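Local structure of arginine decarboxylase (Campylobacter jejuni subsp. jejuni, 3NZP) at residues R439-F444 against W479-D484; A334-L339 against Y509-F514; G181-L186 against M229-L234. The protein probably catalyses the decarboxylation of arginine to agmatine with pyridoxal 5'-phosphate as cofactor, a step in polyamine and spermidine biosynthesis. All blocks are in the same frame, centred on the assembly; numbering follows the deposited sequence.

Contacts 1 and 2 are neighbours in the mixed sheet of the beta domain, their centres about 10 Å apart. Strand 330-341 lies between 438-442 and 510-513; N443 N to P335 O, at 3.0 Å, is a probable hydrogen bond joining the two contacts. Along the chain, contact 1 is nested within the loop that contact 2 closes. Contact 3 belongs to the parallel barrel, centre to centre about 43 Å from each of the others. It touches pyridoxal phosphate through H231 and H233. Contact 1 leads to a different pyridoxal phosphate: C483, the predicted proton donor, touches it beside the second subunit.

Contact 1 of 3, residues R439-F444 against W479-D484; sequences RYLVNF and WDITCD
R439 lays the aliphatic part of its side chain over one face of the W479 indole. R439 CB sits 3.4 Å from the centroid of the W479 six-membered ring, almost on its normal, in a CH-pi contact. With R439 CG beside the backbone N and anti to the carbonyl carbon (chi1 -75°), CG stays over the same benzo end, 3.3 Å from W479 CZ3. The chain then bends at chi2 and chi3, and the guanidinium plane stands 64° from the indole plane instead of lying flat on it. At the pyrrole end L441 comes in near the ring plane: its CD1 meets the W479 ring edge at W479 CD1, 3.3 Å away, and also reaches I481 CG2 at 3.7 Å. L441 and W479 share one face of the sheet and form a parallel bridge, held by W479 N to Y440 O (2.9 Å) and V442 N to W479 O (3.0 Å). D480 CB makes an off-centre CH-pi contact with the F444 ring, 4.2 Å from its centroid, with the carboxylate turned 70° to that ring; D480 OD1 accepts a hydrogen bond from L446 N. I481 follows as the centre of an inverse gamma turn. The second subunit closes over this side: its F204 meets the W479 ring edge-to-face, and its F134 packs on L441 and I481. A little farther along, C483, predicted to be the proton donor, touches pyridoxal phosphate and packs on G133 of the second subunit. Such a cysteine, carried on a loop of the beta domain to the dimer interface, is characteristic of the shared active sites of class-II Orn/Lys/Arg decarboxylases.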
# COMPACT_ATOMS: atom_id res chain seq x y z
N ARG B 439 15.50 6.50 -19.33
CA ARG B 439 14.74 6.35 -18.09
C ARG B 439 14.57 7.73 -17.49
O ARG B 439 15.55 8.33 -17.05
CB ARG B 439 15.51 5.46 -17.12
CG ARG B 439 15.48 3.99 -17.48
CD ARG B 439 16.83 3.43 -17.90
NE ARG B 439 17.16 2.24 -17.10
CZ ARG B 439 17.93 1.24 -17.51
NH1 ARG B 439 18.48 1.26 -18.72
NH2 ARG B 439 18.17 0.22 -16.69
N TYR B 440 13.33 8.23 -17.47
CA TYR B 440 13.04 9.56 -16.93
C TYR B 440 12.77 9.52 -15.44
O TYR B 440 11.83 8.87 -14.99
CB TYR B 440 11.84 10.19 -17.64
CG TYR B 440 12.02 10.42 -19.12
CD1 TYR B 440 12.20 9.35 -20.00
CD2 TYR B 440 12.00 11.71 -19.65
CE1 TYR B 440 12.35 9.55 -21.37
CE2 TYR B 440 12.14 11.93 -21.02
CZ TYR B 440 12.31 10.85 -21.87
OH TYR B 440 12.45 11.05 -23.23
N LEU B 441 13.60 10.22 -14.68
CA LEU B 441 13.48 10.29 -13.24
C LEU B 441 12.51 11.41 -12.88
O LEU B 441 12.81 12.59 -13.08
CB LEU B 441 14.85 10.59 -12.64
CG LEU B 441 14.91 10.67 -11.12
CD1 LEU B 441 14.74 9.28 -10.54
CD2 LEU B 441 16.24 11.27 -10.68
N VAL B 442 11.33 11.04 -12.37
CA VAL B 442 10.31 12.02 -12.01
C VAL B 442 10.30 12.32 -10.52
O VAL B 442 10.36 11.42 -9.69
CB VAL B 442 8.89 11.56 -12.39
CG1 VAL B 442 8.03 12.75 -12.77
CG2 VAL B 442 8.95 10.55 -13.52
N ASN B 443 10.19 13.60 -10.21
CA ASN B 443 10.17 14.06 -8.83
C ASN B 443 8.87 13.74 -8.11
O ASN B 443 8.03 14.62 -7.91
CB ASN B 443 10.40 15.57 -8.78
CG ASN B 443 10.73 16.08 -7.39
OD1 ASN B 443 10.82 17.29 -7.17
ND2 ASN B 443 10.92 15.15 -6.45
N PHE B 444 8.68 12.48 -7.75
CA PHE B 444 7.47 12.10 -7.03
C PHE B 444 7.69 10.71 -6.49
O PHE B 444 8.76 10.14 -6.65
CB PHE B 444 6.25 12.12 -7.95
CG PHE B 444 6.13 10.91 -8.81
CD1 PHE B 444 7.14 10.60 -9.73
CD2 PHE B 444 5.03 10.07 -8.71
CE1 PHE B 444 7.05 9.45 -10.53
CE2 PHE B 444 4.93 8.93 -9.50
CZ PHE B 444 5.94 8.62 -10.41
N TRP B 479 10.81 6.43 -13.78
CA TRP B 479 10.92 5.93 -12.42
C TRP B 479 11.04 7.08 -11.42
O TRP B 479 11.54 8.16 -11.75
CB TRP B 479 12.10 4.96 -12.29
CG TRP B 479 13.42 5.49 -12.72
CD1 TRP B 479 13.93 6.74 -12.48
CD2 TRP B 479 14.47 4.75 -13.35
NE1 TRP B 479 15.23 6.82 -12.91
CE2 TRP B 479 15.59 5.61 -13.45
CE3 TRP B 479 14.58 3.44 -13.83
CZ2 TRP B 479 16.81 5.20 -14.01
CZ3 TRP B 479 15.79 3.03 -14.39
CH2 TRP B 479 16.89 3.91 -14.48
N ASP B 480 10.55 6.86 -10.20
CA ASP B 480 10.58 7.89 -9.17
C ASP B 480 11.90 7.91 -8.39
O ASP B 480 12.73 7.02 -8.53
CB ASP B 480 9.41 7.73 -8.21
CG ASP B 480 9.61 6.57 -7.24
OD1 ASP B 480 8.71 6.34 -6.39
OD2 ASP B 480 10.66 5.89 -7.32
N ILE B 481 12.06 8.94 -7.56
CA ILE B 481 13.26 9.09 -6.76
C ILE B 481 13.18 8.24 -5.50
O ILE B 481 12.85 8.73 -4.43
CB ILE B 481 13.47 10.55 -6.37
CG1 ILE B 481 12.17 11.11 -5.78
CG2 ILE B 481 13.90 11.35 -7.59
CD1 ILE B 481 12.29 12.47 -5.09
N THR B 482 13.49 6.96 -5.63
CA THR B 482 13.45 6.04 -4.49
C THR B 482 14.50 4.95 -4.67
O THR B 482 14.77 4.51 -5.79
CB THR B 482 12.06 5.38 -4.35
OG1 THR B 482 11.08 6.39 -4.10
CG2 THR B 482 12.05 4.40 -3.19
N CYS B 483 15.10 4.52 -3.56
CA CYS B 483 16.11 3.47 -3.59
C CYS B 483 15.49 2.22 -4.20
O CYS B 483 15.96 1.69 -5.22
CB CYS B 483 16.59 3.16 -2.17
SG CYS B 483 17.12 4.60 -1.26
N ASP B 484 14.41 1.76 -3.55
CA ASP B 484 13.67 0.58 -3.96
C ASP B 484 13.43 0.56 -5.46
O ASP B 484 12.76 1.43 -6.01
CB ASP B 484 12.32 0.51 -3.23
CG ASP B 484 11.42 -0.61 -3.75
OD1 ASP B 484 11.88 -1.77 -3.81
OD2 ASP B 484 10.26 -0.32 -4.10

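Contact 2 of 3, residues A334-L339 against Y509-F514; sequences APVLEL and YFLGFF
The P335 ring rests against the F510 side chain in the beta domain's mixed sheet, where segments 334-339 and 510-513 pair antiparallel but well twisted, 135° between their N-to-C directions. P335 CB approaches F510 CE2 to 3.4 Å, the proline and the phenyl crossing obliquely on a common face of the sheet. This is a non-hydrogen-bonded pair. F510 also packs on I32, V35 and R39 of helix 31-40, which borders that face. On the other face lie A334 and L511, a hydrogen-bonded pair: A334 N donates to L511 O at 3.0 Å, and L511 N returns to A334 O at 2.9 Å. A334 CB meets the F513 ring at its edge, 4.3 Å from F513 CE2; F513 in turn stacks on F444. V336 is the bump at the end of the pairing. Its CG2 fits into the corner between the Y509 ring and the isobutyl group of L511, with L511 CG at 4.1 Å. V336 and Y509 lie side by side and point the same way, and Y509 OH is held by H500. Past this point strand 330-341 makes a classic beta bulge, L337 and E338 both facing L441. The pairing ends with V336 N donating to Y509 O at 2.8 Å, while V336 CG2 meets Y509 CD2 at 3.5 Å.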
# COMPACT_ATOMS: atom_id res chain seq x y z
N ALA B 334 4.37 15.93 -12.09
CA ALA B 334 5.71 15.80 -11.52
C ALA B 334 6.77 16.12 -12.56
O ALA B 334 6.77 15.56 -13.65
CB ALA B 334 5.92 14.39 -11.00
N PRO B 335 7.68 17.06 -12.25
CA PRO B 335 8.74 17.46 -13.19
C PRO B 335 9.83 16.39 -13.33
O PRO B 335 10.16 15.69 -12.38
CB PRO B 335 9.26 18.76 -12.57
CG PRO B 335 9.11 18.52 -11.12
CD PRO B 335 7.74 17.87 -11.02
N VAL B 336 10.39 16.27 -14.53
CA VAL B 336 11.44 15.28 -14.75
C VAL B 336 12.75 15.82 -14.22
O VAL B 336 13.28 16.79 -14.75
CB VAL B 336 11.64 14.96 -16.24
CG1 VAL B 336 12.58 13.77 -16.38
CG2 VAL B 336 10.32 14.68 -16.91
N LEU B 337 13.29 15.19 -13.18
CA LEU B 337 14.55 15.61 -12.58
C LEU B 337 15.75 15.29 -13.44
O LEU B 337 16.47 16.19 -13.85
CB LEU B 337 14.72 14.96 -11.22
CG LEU B 337 13.56 15.24 -10.27
CD1 LEU B 337 13.71 14.44 -8.97
CD2 LEU B 337 13.54 16.73 -9.99
N GLU B 338 16.00 14.01 -13.70
CA GLU B 338 17.14 13.64 -14.55
C GLU B 338 16.72 12.77 -15.71
O GLU B 338 15.60 12.26 -15.75
CB GLU B 338 18.23 12.93 -13.74
CG GLU B 338 19.20 13.86 -13.02
CD GLU B 338 20.31 13.10 -12.31
OE1 GLU B 338 20.03 12.45 -11.27
OE2 GLU B 338 21.46 13.14 -12.79
N LEU B 339 17.64 12.59 -16.65
CA LEU B 339 17.38 11.77 -17.83
C LEU B 339 18.45 10.70 -18.01
O LEU B 339 19.37 10.86 -18.81
CB LEU B 339 17.35 12.66 -19.08
CG LEU B 339 16.11 12.62 -19.98
CD1 LEU B 339 15.71 11.18 -20.27
CD2 LEU B 339 14.98 13.36 -19.30
N TYR B 509 10.40 19.85 -18.15
CA TYR B 509 9.59 18.79 -18.73
C TYR B 509 8.76 18.14 -17.64
O TYR B 509 9.30 17.43 -16.79
CB TYR B 509 10.49 17.75 -19.40
CG TYR B 509 9.77 16.84 -20.36
CD1 TYR B 509 8.93 17.36 -21.34
CD2 TYR B 509 9.95 15.46 -20.31
CE1 TYR B 509 8.29 16.53 -22.26
CE2 TYR B 509 9.31 14.62 -21.23
CZ TYR B 509 8.49 15.17 -22.20
OH TYR B 509 7.86 14.36 -23.12
N PHE B 510 7.45 18.37 -17.67
CA PHE B 510 6.55 17.81 -16.66
C PHE B 510 5.72 16.63 -17.17
O PHE B 510 5.26 16.61 -18.32
CB PHE B 510 5.58 18.88 -16.14
CG PHE B 510 6.25 20.07 -15.53
CD1 PHE B 510 6.64 21.15 -16.32
CD2 PHE B 510 6.49 20.12 -14.17
CE1 PHE B 510 7.25 22.27 -15.74
CE2 PHE B 510 7.10 21.24 -13.58
CZ PHE B 510 7.48 22.31 -14.37
N LEU B 511 5.53 15.65 -16.31
CA LEU B 511 4.72 14.50 -16.66
C LEU B 511 3.41 14.56 -15.88
O LEU B 511 3.35 15.12 -14.78
CB LEU B 511 5.46 13.20 -16.34
CG LEU B 511 6.62 12.91 -17.29
CD1 LEU B 511 7.19 11.53 -16.98
CD2 LEU B 511 6.12 12.97 -18.73
N GLY B 512 2.37 13.98 -16.46
CA GLY B 512 1.08 13.99 -15.80
C GLY B 512 0.52 12.60 -15.63
O GLY B 512 0.51 11.79 -16.56
N PHE B 513 0.05 12.30 -14.43
CA PHE B 513 -0.54 11.01 -14.15
C PHE B 513 -2.00 11.29 -13.88
O PHE B 513 -2.35 11.95 -12.90
CB PHE B 513 0.14 10.42 -12.94
CG PHE B 513 1.62 10.28 -13.10
CD1 PHE B 513 2.17 9.11 -13.62
CD2 PHE B 513 2.46 11.33 -12.76
CE1 PHE B 513 3.54 8.98 -13.78
CE2 PHE B 513 3.84 11.21 -12.92
CZ PHE B 513 4.38 10.03 -13.43
N PHE B 514 -2.86 10.78 -14.77
CA PHE B 514 -4.30 11.02 -14.65
C PHE B 514 -5.16 9.93 -14.02
O PHE B 514 -4.73 8.79 -13.87
CB PHE B 514 -4.86 11.39 -16.04
CG PHE B 514 -4.19 12.60 -16.66
CD1 PHE B 514 -2.86 12.54 -17.08
CD2 PHE B 514 -4.88 13.82 -16.76
CE1 PHE B 514 -2.21 13.67 -17.60
CE2 PHE B 514 -4.24 14.97 -17.28
CZ PHE B 514 -2.90 14.89 -17.70

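Contact 3 of 3, residues G181-L186 against M229-L234; sequences GLRVRL and MIHFHL. With PLP (pyridoxal-5'-phosphate), chain E.
R183 and H231 stand as a parallel pair on the inner face of the barrel, and of all the residues here R183 has the most area buried by the other segment. Its CG, anti to the backbone N (chi1 -175°), lies 3.5 Å from H231 O and 4.0 Å from H231 ND1. The chain is extended from CG to NE; at its end R183 NH1 lies 4.2 Å from H233 CB. The guanidinium is turned 47° from the H231 ring and is held by a salt bridge from NH2 to E158. H231 offers its ring edge to the cofactor: CE1 meets the C2A methyl of pyridoxal phosphate at 3.4 Å, and NE2 makes a weak hydrogen bond to E320. Two residues on, the H233 ring lies over the pyridine ring, with PLP C3 3.8 Å above the imidazole plane; G273 N holds H233 ND1. The third large contribution is L186, whose CD1 reaches the F232 ring at CD1 (3.5 Å) and L234 CD2 at 3.7 Å, the two leucines crossing at about a right angle. Backbone bonds from L182 N to M229 O, H231 N to L182 O and V184 N to H231 O (2.8 Å) zip the strands together. These are the fifth and sixth strands of the TIM-type barrel, where the cofactor sits at the C-terminal ends of the strands. Outside, L182 and V184 pack on helix 208-220, while L186 and L234 lean on helix 242-260; strand 152-157 flanks one side and strand 268-272 the other.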
# COMPACT_ATOMS: atom_id res chain seq x y z
N GLY B 181 -31.37 -1.17 6.48
CA GLY B 181 -31.08 -1.75 5.18
C GLY B 181 -30.55 -3.16 5.37
O GLY B 181 -29.87 -3.43 6.37
N LEU B 182 -30.85 -4.07 4.45
CA LEU B 182 -30.34 -5.44 4.59
C LEU B 182 -29.39 -5.80 3.45
O LEU B 182 -29.77 -5.73 2.29
CB LEU B 182 -31.50 -6.46 4.63
CG LEU B 182 -32.49 -6.35 5.79
CD1 LEU B 182 -33.46 -7.51 5.72
CD2 LEU B 182 -31.76 -6.37 7.11
N ARG B 183 -28.16 -6.16 3.79
CA ARG B 183 -27.18 -6.52 2.77
C ARG B 183 -27.41 -7.98 2.40
O ARG B 183 -27.24 -8.88 3.22
CB ARG B 183 -25.76 -6.35 3.30
CG ARG B 183 -24.70 -6.61 2.26
CD ARG B 183 -23.31 -6.54 2.84
NE ARG B 183 -22.30 -6.71 1.81
CZ ARG B 183 -21.00 -6.87 2.04
NH1 ARG B 183 -20.16 -7.03 1.02
NH2 ARG B 183 -20.52 -6.88 3.29
N VAL B 184 -27.79 -8.22 1.15
CA VAL B 184 -28.04 -9.58 0.74
C VAL B 184 -26.79 -10.32 0.27
O VAL B 184 -25.92 -9.75 -0.37
CB VAL B 184 -29.10 -9.62 -0.38
CG1 VAL B 184 -30.39 -8.97 0.13
CG2 VAL B 184 -28.58 -8.90 -1.60
N ARG B 185 -26.71 -11.60 0.62
CA ARG B 185 -25.60 -12.45 0.23
C ARG B 185 -25.97 -12.97 -1.16
O ARG B 185 -26.97 -13.67 -1.30
CB ARG B 185 -25.49 -13.61 1.22
CG ARG B 185 -24.40 -14.61 0.93
CD ARG B 185 -23.06 -14.12 1.43
NE ARG B 185 -22.99 -14.04 2.90
CZ ARG B 185 -22.90 -15.10 3.70
NH1 ARG B 185 -22.85 -14.92 5.02
NH2 ARG B 185 -22.87 -16.33 3.19
N LEU B 186 -25.20 -12.62 -2.19
CA LEU B 186 -25.49 -13.09 -3.55
C LEU B 186 -24.83 -14.43 -3.86
O LEU B 186 -23.67 -14.64 -3.53
CB LEU B 186 -25.04 -12.06 -4.59
CG LEU B 186 -25.75 -10.71 -4.63
CD1 LEU B 186 -25.21 -9.90 -5.79
CD2 LEU B 186 -27.25 -10.89 -4.77
N MSE B 229 -34.60 -0.67 2.16
CA MSE B 229 -33.77 -1.06 1.03
C MSE B 229 -32.85 -2.24 1.29
O MSE B 229 -32.45 -2.49 2.43
CB MSE B 229 -32.92 0.10 0.50
CG MSE B 229 -31.80 0.53 1.41
SE MSE B 229 -30.36 1.57 0.53
CE MSE B 229 -31.31 3.19 0.04
N ILE B 230 -32.55 -2.96 0.21
CA ILE B 230 -31.62 -4.08 0.26
C ILE B 230 -30.38 -3.59 -0.49
O ILE B 230 -30.48 -2.78 -1.41
CB ILE B 230 -32.14 -5.37 -0.44
CG1 ILE B 230 -32.46 -5.11 -1.89
CG2 ILE B 230 -33.38 -5.86 0.22
CD1 ILE B 230 -32.82 -6.38 -2.58
N HIS B 231 -29.21 -4.09 -0.10
CA HIS B 231 -27.96 -3.67 -0.70
C HIS B 231 -27.04 -4.86 -0.93
O HIS B 231 -27.07 -5.82 -0.16
CB HIS B 231 -27.30 -2.61 0.22
CG HIS B 231 -25.85 -2.36 -0.06
ND1 HIS B 231 -24.84 -3.01 0.62
CD2 HIS B 231 -25.24 -1.53 -0.94
CE1 HIS B 231 -23.67 -2.59 0.17
NE2 HIS B 231 -23.88 -1.69 -0.77
N PHE B 232 -26.24 -4.79 -1.99
CA PHE B 232 -25.26 -5.83 -2.30
C PHE B 232 -24.03 -5.13 -2.91
O PHE B 232 -24.17 -4.07 -3.52
CB PHE B 232 -25.85 -6.88 -3.26
CG PHE B 232 -26.10 -6.39 -4.66
CD1 PHE B 232 -25.09 -6.40 -5.60
CD2 PHE B 232 -27.36 -5.93 -5.04
CE1 PHE B 232 -25.31 -5.95 -6.91
CE2 PHE B 232 -27.59 -5.47 -6.35
CZ PHE B 232 -26.57 -5.48 -7.28
N HIS B 233 -22.84 -5.68 -2.68
CA HIS B 233 -21.62 -5.09 -3.26
C HIS B 233 -20.84 -6.18 -3.97
O HIS B 233 -20.52 -7.20 -3.37
CB HIS B 233 -20.72 -4.43 -2.19
CG HIS B 233 -19.51 -3.73 -2.76
ND1 HIS B 233 -19.59 -2.69 -3.66
CD2 HIS B 233 -18.18 -3.95 -2.57
CE1 HIS B 233 -18.37 -2.31 -4.01
NE2 HIS B 233 -17.50 -3.06 -3.37
N LEU B 234 -20.54 -5.97 -5.25
CA LEU B 234 -19.78 -6.95 -6.01
C LEU B 234 -18.29 -6.66 -5.97
O LEU B 234 -17.48 -7.53 -6.28
CB LEU B 234 -20.21 -6.98 -7.48
CG LEU B 234 -21.66 -7.36 -7.74
CD1 LEU B 234 -21.90 -7.37 -9.25
CD2 LEU B 234 -21.97 -8.71 -7.11
N1 PLP E . -20.17 0.32 -1.85
C2 PLP E . -19.69 -0.33 -0.79
C2A PLP E . -20.64 -0.95 0.19
C3 PLP E . -18.28 -0.40 -0.57
O3 PLP E . -17.77 -1.06 0.52
C4 PLP E . -17.39 0.21 -1.56
C4A PLP E . -15.93 0.15 -1.41
C5 PLP E . -18.00 0.89 -2.68
C6 PLP E . -19.40 0.91 -2.78
C5A PLP E . -17.15 1.58 -3.77
O4P PLP E . -17.09 0.79 -4.97
P PLP E . -16.20 1.60 -6.06
O1P PLP E . -16.36 0.94 -7.37
O2P PLP E . -16.67 3.12 -6.18
O3P PLP E . -14.66 1.55 -5.64
O HOH W 1 -22.76 -8.57 -0.84